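Local coordinates for protein dermonecrotic toxin (Pasteurella multocida, PDB 2EBF) that acts as a potent mitogen and dermonecrotic toxin that induces bone resorption and is associated with severe progressive atrophic rhinitis in pigs, at residues E364-M367 with N368-G372. Residues are numbered along the deposited sequence; the frame is centred on the assembly and turned at random.
Sequences EKCM and NTYRG
At the C-terminal pi-type turn of helix 359-370, the Tyr-370 ring receives Lys-365 on one face: Lys-365 CG lies 4.2 Å from the ring centroid and 27° off its normal, a CH-pi contact, while Lys-365 O sits above the same face toward the rim. At the ring edge, 76° off the normal, Cys-366 SG makes a sulfur-aromatic contact, 4.1 Å from Tyr-370 CD2. Edge-to-face packing against Tyr-345 and a hydrogen bond between the hydroxyls of Tyr-370 and Tyr-350 further place this ring in the fold.

The evidence for the wider turn is at Lys-365 O, which accepts two backbone donors: Thr-369 N at 3.0 Å, from above the carbonyl plane, and Tyr-370 N, also 3.0 Å from Lys-365 O but nearly straight and close to the carbonyl axis. The latter bond spans five residues and brings the ring back beside Lys-365. With CG anti to the backbone N (chi1 -163°), the lysine places CG over the CZ side of the ring, and CD and CE carry on past the phenol oxygen.

One residue earlier the alpha spacing still holds, Asn-368 N bonding to Glu-364 O at 2.8 Å. The Asn-368 amide oxygen lies near that same Glu-364 carbonyl, but both are acceptors; OD1 is satisfied by Asn-395 instead.

Beyond Tyr-370 the chain leaves helical geometry at Arg-371, whose positive phi turns it into strand 372-376, an inner strand of the mixed sheet in the C2 region of this C-terminal fragment. Met-367, bent along its chain, brings CE to 4.2 Å from Gly-372 CA at the start of that strand. Gly-372 O is buried with no polar partner in the model. Where helix gives way to strand, Arg-371 CA directs a CA-H...O contact onto Met-367 O at 3.4 Å.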
loop_
_atom_site.group_PDB
_atom_site.type_symbol
_atom_site.label_atom_id
_atom_site.label_comp_id
_atom_site.label_asym_id
_atom_site.label_seq_id
_atom_site.Cartn_x
_atom_site.Cartn_y
_atom_site.Cartn_z
ATOM N N GLU A 364 28.431 24.770 -6.729
ATOM C CA GLU A 364 29.510 23.781 -6.724
ATOM C C GLU A 364 29.288 22.704 -5.675
ATOM O O GLU A 364 29.477 21.524 -5.958
ATOM C CB GLU A 364 30.870 24.448 -6.500
ATOM C CG GLU A 364 31.411 25.144 -7.736
ATOM C CD GLU A 364 32.484 26.188 -7.429
ATOM O OE1 GLU A 364 32.987 26.237 -6.282
ATOM O OE2 GLU A 364 32.820 26.968 -8.346
ATOM N N LYS A 365 28.888 23.115 -4.474
ATOM C CA LYS A 365 28.622 22.175 -3.387
ATOM C C LYS A 365 27.416 21.289 -3.682
ATOM O O LYS A 365 27.469 20.092 -3.423
ATOM C CB LYS A 365 28.457 22.896 -2.046
ATOM C CG LYS A 365 28.594 21.963 -0.825
ATOM C CD LYS A 365 29.141 22.720 0.373
ATOM C CE LYS A 365 29.675 21.779 1.444
ATOM N NZ LYS A 365 31.084 21.326 1.173
ATOM N N CYS A 366 26.341 21.867 -4.226
ATOM C CA CYS A 366 25.133 21.092 -4.572
ATOM C C CYS A 366 25.418 20.061 -5.663
ATOM O O CYS A 366 24.993 18.897 -5.570
ATOM C CB CYS A 366 23.980 22.016 -5.008
ATOM S SG CYS A 366 23.249 22.989 -3.646
ATOM N N MET A 367 26.137 20.492 -6.691
ATOM C CA MET A 367 26.447 19.620 -7.813
ATOM C C MET A 367 27.522 18.586 -7.463
ATOM O O MET A 367 27.327 17.389 -7.692
ATOM C CB MET A 367 26.818 20.433 -9.068
ATOM C CG MET A 367 25.632 21.162 -9.744
ATOM S SD MET A 367 24.235 20.118 -10.279
ATOM C CE MET A 367 23.164 20.178 -8.840
ATOM N N ASN A 368 28.630 19.032 -6.878
ATOM C CA ASN A 368 29.795 18.159 -6.697
ATOM C C ASN A 368 29.800 17.318 -5.422
ATOM O O ASN A 368 30.325 16.201 -5.427
ATOM C CB ASN A 368 31.096 18.958 -6.818
ATOM C CG ASN A 368 31.221 19.674 -8.154
ATOM O OD1 ASN A 368 31.756 20.783 -8.229
ATOM N ND2 ASN A 368 30.742 19.042 -9.216
ATOM N N THR A 369 29.212 17.839 -4.349
ATOM C CA THR A 369 29.152 17.118 -3.069
ATOM C C THR A 369 27.791 16.447 -2.841
ATOM O O THR A 369 27.721 15.230 -2.627
ATOM C CB THR A 369 29.509 18.049 -1.881
ATOM O OG1 THR A 369 30.852 18.518 -2.031
ATOM C CG2 THR A 369 29.396 17.324 -0.550
ATOM N N TYR A 370 26.713 17.231 -2.881
ATOM C CA TYR A 370 25.380 16.690 -2.605
ATOM C C TYR A 370 24.813 15.901 -3.780
ATOM O O TYR A 370 23.943 15.044 -3.594
ATOM C CB TYR A 370 24.403 17.791 -2.215
ATOM C CG TYR A 370 24.857 18.717 -1.110
ATOM C CD1 TYR A 370 25.703 18.274 -0.089
ATOM C CD2 TYR A 370 24.413 20.037 -1.072
ATOM C CE1 TYR A 370 26.110 19.135 0.936
ATOM C CE2 TYR A 370 24.810 20.905 -0.052
ATOM C CZ TYR A 370 25.658 20.445 0.946
ATOM O OH TYR A 370 26.047 21.299 1.950
ATOM N N ARG A 371 25.301 16.211 -4.982
ATOM C CA ARG A 371 24.852 15.582 -6.237
ATOM C C ARG A 371 23.420 15.981 -6.610
ATOM O O ARG A 371 22.847 15.447 -7.552
ATOM C CB ARG A 371 24.980 14.051 -6.176
ATOM C CG ARG A 371 26.317 13.542 -5.620
ATOM C CD ARG A 371 27.351 13.422 -6.712
ATOM N NE ARG A 371 26.818 12.621 -7.808
ATOM C CZ ARG A 371 27.503 12.245 -8.879
ATOM N NH1 ARG A 371 28.783 12.580 -9.015
ATOM N NH2 ARG A 371 26.902 11.523 -9.814
ATOM N N GLY A 372 22.848 16.924 -5.866
ATOM C CA GLY A 372 21.517 17.412 -6.175
ATOM C C GLY A 372 21.048 18.497 -5.235
ATOM O O GLY A 372 21.619 18.699 -4.159
#